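Local coordinates for protein putative hydroxymethylglutaryl-CoA synthase (Streptococcus mutans, PDB 3SQZ) that probably acts as a hydroxymethylglutaryl-CoA synthase, a thiolase-fold acyltransferase, and binds coenzyme A, at residues L152-P163 / V196-D207. Residues are numbered along the deposited sequence; the frame is centred on the assembly and turned at random.
Sequences LNYAKLHVEKHP and VKKDPRILILHD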
loop_
_atom_site.group_PDB
_atom_site.type_symbol
_atom_site.label_atom_id
_atom_site.label_comp_id
_atom_site.label_asym_id
_atom_site.label_seq_id
_atom_site.Cartn_x
_atom_site.Cartn_y
_atom_site.Cartn_z
ATOM N N LEU A 152 -3.510 6.519 9.410
ATOM C CA LEU A 152 -4.590 7.348 8.919
ATOM C C LEU A 152 -5.512 7.777 10.049
ATOM O O LEU A 152 -5.985 8.908 10.085
ATOM C CB LEU A 152 -5.372 6.579 7.861
ATOM C CG LEU A 152 -6.299 7.366 6.952
ATOM C CD1 LEU A 152 -5.490 8.391 6.173
ATOM C CD2 LEU A 152 -6.996 6.416 5.999
ATOM N N ASN A 153 -5.788 6.858 10.968
ATOM C CA ASN A 153 -6.663 7.177 12.079
ATOM C C ASN A 153 -6.069 8.246 12.997
ATOM O O ASN A 153 -6.751 9.188 13.389
ATOM C CB ASN A 153 -7.001 5.916 12.860
ATOM C CG ASN A 153 -8.021 6.168 13.934
ATOM O OD1 ASN A 153 -7.695 6.241 15.114
ATOM N ND2 ASN A 153 -9.274 6.322 13.527
ATOM N N TYR A 154 -4.800 8.086 13.358
ATOM C CA TYR A 154 -4.126 9.102 14.153
ATOM C C TYR A 154 -4.123 10.437 13.391
ATOM O O TYR A 154 -4.415 11.486 13.964
ATOM C CB TYR A 154 -2.714 8.634 14.498
ATOM C CG TYR A 154 -1.879 9.551 15.379
ATOM C CD1 TYR A 154 -2.441 10.592 16.123
ATOM C CD2 TYR A 154 -0.507 9.349 15.476
ATOM C CE1 TYR A 154 -1.637 11.410 16.932
ATOM C CE2 TYR A 154 0.293 10.151 16.279
ATOM C CZ TYR A 154 -0.272 11.176 16.994
ATOM O OH TYR A 154 0.548 11.964 17.783
ATOM N N ALA A 155 -3.815 10.393 12.097
ATOM C CA ALA A 155 -3.818 11.603 11.284
ATOM C C ALA A 155 -5.158 12.332 11.379
ATOM O O ALA A 155 -5.208 13.555 11.555
ATOM C CB ALA A 155 -3.513 11.259 9.835
ATOM N N LYS A 156 -6.240 11.570 11.241
ATOM C CA LYS A 156 -7.579 12.134 11.256
ATOM C C LYS A 156 -7.869 12.817 12.594
ATOM O O LYS A 156 -8.388 13.932 12.631
ATOM C CB LYS A 156 -8.591 11.018 10.972
ATOM C CG LYS A 156 -10.003 11.473 10.689
ATOM C CD LYS A 156 -10.769 11.792 11.946
ATOM C CE LYS A 156 -12.217 12.103 11.608
ATOM N NZ LYS A 156 -13.033 12.354 12.819
ATOM N N LEU A 157 -7.536 12.147 13.693
ATOM C CA LEU A 157 -7.788 12.721 15.010
ATOM C C LEU A 157 -6.934 13.952 15.284
ATOM O O LEU A 157 -7.387 14.908 15.914
ATOM C CB LEU A 157 -7.561 11.685 16.103
ATOM C CG LEU A 157 -8.493 10.481 16.026
ATOM C CD1 LEU A 157 -8.180 9.500 17.144
ATOM C CD2 LEU A 157 -9.957 10.912 16.054
ATOM N N HIS A 158 -5.685 13.912 14.839
ATOM C CA HIS A 158 -4.780 15.039 15.003
ATOM C C HIS A 158 -5.323 16.283 14.297
ATOM O O HIS A 158 -5.334 17.379 14.863
ATOM C CB HIS A 158 -3.393 14.664 14.486
ATOM C CG HIS A 158 -2.443 15.819 14.411
ATOM N ND1 HIS A 158 -1.683 16.238 15.482
ATOM C CD2 HIS A 158 -2.127 16.637 13.379
ATOM C CE1 HIS A 158 -0.943 17.271 15.113
ATOM N NE2 HIS A 158 -1.189 17.527 13.842
ATOM N N VAL A 159 -5.781 16.123 13.061
ATOM C CA VAL A 159 -6.305 17.259 12.327
ATOM C C VAL A 159 -7.604 17.758 12.957
ATOM O O VAL A 159 -7.848 18.953 13.023
ATOM C CB VAL A 159 -6.503 16.935 10.838
ATOM C CG1 VAL A 159 -7.231 18.084 10.139
ATOM C CG2 VAL A 159 -5.154 16.667 10.186
ATOM N N GLU A 160 -8.431 16.841 13.447
ATOM C CA GLU A 160 -9.652 17.254 14.120
ATOM C C GLU A 160 -9.337 18.142 15.328
ATOM O O GLU A 160 -10.008 19.145 15.566
ATOM C CB GLU A 160 -10.496 16.052 14.539
ATOM C CG GLU A 160 -11.840 16.456 15.120
ATOM C CD GLU A 160 -12.795 15.292 15.297
ATOM O OE1 GLU A 160 -13.896 15.512 15.842
ATOM O OE2 GLU A 160 -12.458 14.164 14.886
ATOM N N LYS A 161 -8.308 17.775 16.083
ATOM C CA LYS A 161 -7.882 18.556 17.242
ATOM C C LYS A 161 -7.242 19.880 16.821
ATOM O O LYS A 161 -7.438 20.907 17.475
ATOM C CB LYS A 161 -6.910 17.733 18.099
ATOM C CG LYS A 161 -6.242 18.489 19.257
ATOM C CD LYS A 161 -7.231 19.062 20.262
ATOM C CE LYS A 161 -7.882 17.970 21.095
ATOM N NZ LYS A 161 -8.690 18.549 22.207
ATOM N N HIS A 162 -6.487 19.842 15.724
ATOM C CA HIS A 162 -5.752 20.996 15.212
ATOM C C HIS A 162 -6.114 21.217 13.747
ATOM O O HIS A 162 -5.354 20.854 12.843
ATOM C CB HIS A 162 -4.247 20.764 15.352
ATOM C CG HIS A 162 -3.811 20.476 16.754
ATOM N ND1 HIS A 162 -3.905 21.408 17.765
ATOM C CD2 HIS A 162 -3.278 19.364 17.316
ATOM C CE1 HIS A 162 -3.451 20.883 18.890
ATOM N NE2 HIS A 162 -3.057 19.647 18.644
ATOM N N PRO A 163 -7.286 21.815 13.498
ATOM C CA PRO A 163 -7.861 21.803 12.145
ATOM C C PRO A 163 -7.139 22.647 11.097
ATOM O O PRO A 163 -7.482 22.543 9.922
ATOM C CB PRO A 163 -9.296 22.294 12.363
ATOM C CG PRO A 163 -9.258 23.028 13.655
ATOM C CD PRO A 163 -8.227 22.345 14.498
ATOM N N VAL A 196 -3.793 14.234 4.657
ATOM C CA VAL A 196 -4.996 14.318 5.466
ATOM C C VAL A 196 -5.172 15.746 5.968
ATOM O O VAL A 196 -4.219 16.342 6.471
ATOM C CB VAL A 196 -4.915 13.331 6.653
ATOM C CG1 VAL A 196 -6.127 13.484 7.580
ATOM C CG2 VAL A 196 -4.782 11.904 6.135
ATOM N N LYS A 197 -6.370 16.300 5.788
ATOM C CA LYS A 197 -6.666 17.649 6.253
ATOM C C LYS A 197 -8.168 17.850 6.376
ATOM O O LYS A 197 -8.962 16.983 6.012
ATOM C CB LYS A 197 -6.063 18.702 5.321
ATOM C CG LYS A 197 -6.659 18.691 3.927
ATOM C CD LYS A 197 -5.988 19.707 3.013
ATOM C CE LYS A 197 -6.359 21.133 3.376
ATOM N NZ LYS A 197 -7.810 21.401 3.164
ATOM N N LYS A 198 -8.548 18.996 6.922
ATOM C CA LYS A 198 -9.944 19.385 6.999
ATOM C C LYS A 198 -10.476 19.693 5.604
ATOM O O LYS A 198 -9.725 20.109 4.725
ATOM C CB LYS A 198 -10.079 20.609 7.909
ATOM C CG LYS A 198 -11.506 20.997 8.223
ATOM C CD LYS A 198 -11.561 22.127 9.236
ATOM C CE LYS A 198 -11.389 23.485 8.571
ATOM N NZ LYS A 198 -10.070 23.630 7.896
ATOM N N ASP A 199 -11.772 19.479 5.401
ATOM C CA ASP A 199 -12.398 19.731 4.106
ATOM C C ASP A 199 -11.639 19.046 2.976
ATOM O O ASP A 199 -11.233 19.678 1.997
ATOM C CB ASP A 199 -12.523 21.229 3.878
ATOM C CG ASP A 199 -13.398 21.886 4.920
ATOM O OD1 ASP A 199 -14.426 21.275 5.290
ATOM O OD2 ASP A 199 -13.048 22.986 5.393
ATOM N N PRO A 200 -11.462 17.730 3.105
ATOM C CA PRO A 200 -10.707 16.975 2.103
ATOM C C PRO A 200 -11.428 16.925 0.762
ATOM O O PRO A 200 -12.661 16.937 0.696
ATOM C CB PRO A 200 -10.665 15.574 2.703
ATOM C CG PRO A 200 -11.918 15.490 3.491
ATOM C CD PRO A 200 -12.073 16.842 4.111
ATOM N N ARG A 201 -10.649 16.810 -0.307
ATOM C CA ARG A 201 -11.209 16.800 -1.651
ATOM C C ARG A 201 -11.534 15.414 -2.202
ATOM O O ARG A 201 -12.168 15.325 -3.248
ATOM C CB ARG A 201 -10.308 17.586 -2.604
ATOM C CG ARG A 201 -10.433 19.082 -2.388
ATOM C CD ARG A 201 -9.423 19.885 -3.164
ATOM N NE ARG A 201 -8.077 19.663 -2.654
ATOM C CZ ARG A 201 -6.991 20.246 -3.141
ATOM N NH1 ARG A 201 -7.085 21.087 -4.166
ATOM N NH2 ARG A 201 -5.810 19.984 -2.603
ATOM N N ILE A 202 -11.132 14.349 -1.511
ATOM C CA ILE A 202 -11.428 13.001 -1.992
ATOM C C ILE A 202 -12.378 12.223 -1.085
ATOM O O ILE A 202 -13.484 11.877 -1.507
ATOM C CB ILE A 202 -10.159 12.161 -2.266
ATOM C CG1 ILE A 202 -9.278 12.850 -3.312
ATOM C CG2 ILE A 202 -10.540 10.749 -2.713
ATOM C CD1 ILE A 202 -7.955 12.145 -3.551
ATOM N N LEU A 203 -11.963 11.955 0.156
ATOM C CA LEU A 203 -12.705 11.033 1.003
ATOM C C LEU A 203 -12.790 11.551 2.430
ATOM O O LEU A 203 -11.770 11.697 3.109
ATOM C CB LEU A 203 -12.051 9.644 1.004
ATOM C CG LEU A 203 -12.887 8.492 1.571
ATOM C CD1 LEU A 203 -13.983 8.082 0.592
ATOM C CD2 LEU A 203 -12.010 7.294 1.939
ATOM N N ILE A 204 -14.007 11.798 2.895
ATOM C CA ILE A 204 -14.233 12.117 4.296
ATOM C C ILE A 204 -14.144 10.833 5.106
ATOM O O ILE A 204 -14.794 9.839 4.774
ATOM C CB ILE A 204 -15.629 12.725 4.488
ATOM C CG1 ILE A 204 -15.739 14.040 3.716
ATOM C CG2 ILE A 204 -15.923 12.952 5.964
ATOM C CD1 ILE A 204 -17.160 14.444 3.393
ATOM N N LEU A 205 -13.335 10.848 6.163
ATOM C CA LEU A 205 -13.182 9.676 7.019
ATOM C C LEU A 205 -14.144 9.758 8.192
ATOM O O LEU A 205 -14.340 10.822 8.778
ATOM C CB LEU A 205 -11.749 9.576 7.535
ATOM C CG LEU A 205 -10.686 9.300 6.474
ATOM C CD1 LEU A 205 -9.292 9.424 7.068
ATOM C CD2 LEU A 205 -10.894 7.928 5.865
ATOM N N HIS A 206 -14.758 8.632 8.532
ATOM C CA HIS A 206 -15.720 8.614 9.627
ATOM C C HIS A 206 -15.161 7.987 10.888
ATOM O O HIS A 206 -14.128 7.339 10.860
ATOM C CB HIS A 206 -16.998 7.931 9.172
ATOM C CG HIS A 206 -17.653 8.646 8.033
ATOM N ND1 HIS A 206 -17.793 8.097 6.778
ATOM C CD2 HIS A 206 -18.152 9.901 7.953
ATOM C CE1 HIS A 206 -18.382 8.972 5.980
ATOM N NE2 HIS A 206 -18.611 10.073 6.670
ATOM N N ASP A 207 -15.852 8.195 12.003
ATOM C CA ASP A 207 -15.330 7.778 13.300
ATOM C C ASP A 207 -15.733 6.378 13.727
ATOM O O ASP A 207 -15.265 5.888 14.752
ATOM C CB ASP A 207 -15.731 8.771 14.385
ATOM C CG ASP A 207 -14.977 10.072 14.276
ATOM O OD1 ASP A 207 -13.743 10.034 14.057
ATOM O OD2 ASP A 207 -15.621 11.131 14.397
HETATM O O HOH W 1 -11.993 5.762 15.652
HETATM O O HOH W 2 -11.801 8.006 14.148
HETATM O O HOH W 3 -6.581 20.952 7.938
#
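V196 pushes both methyls into the face of helix 152-161, reaching L152, A155 and V159. V196 CG2 lies 3.6 Å from L152 CD1 and also meets A155 CB, while CG1 rests on the A155 carbonyl group and faces V159 CG2. The helix runs roughly along strand 196-198, at 28° and a closest axis separation of 7.9 Å, and the nearest CA pairs are A155 with V196, V159 with K197 and, past the helix end, P163 with K198. At K197 the backbone does the touching: V159 CG1 reaches its carbonyl carbon and then sits 3.6 Å from K198 N. K198 lays its CD against P163 CB, and a bend at chi3 and chi4 returns NZ to a weak hydrogen bond with P163 O. P163 O also accepts a shorter hydrogen bond, 2.7 Å, from a water, and the same water accepts a hydrogen bond from K198 N.

After the turn, L205 rejoins the helix from strand 203-205. L205 CD1 approaches L152 CG to 3.6 Å, and its CB passes K156 CG as the two side chains run in opposite directions. D207 ends the interface: D207 OD1 receives K156 NZ at 2.7 Å on the syn side, 24° out of the carboxylate plane. K156, bent at chi2 (-80°), also gives NZ to E160 OE2 at 2.8 Å, and a second water links D207 OD1 to N153 ND2, weakly at the amide. The helix thus covers two strands, 188-198 and 203-213, of the mixed sheet of this thiolase-fold enzyme, with strand 37-45 between them. The K156, E160 and D207 network lies beside the aliphatic contacts of L152, V196 and L205. One ammonium shared by two carboxylates, with E160 OE2 and D207 OD1 4.4 Å apart, probably offsets their mutual repulsion.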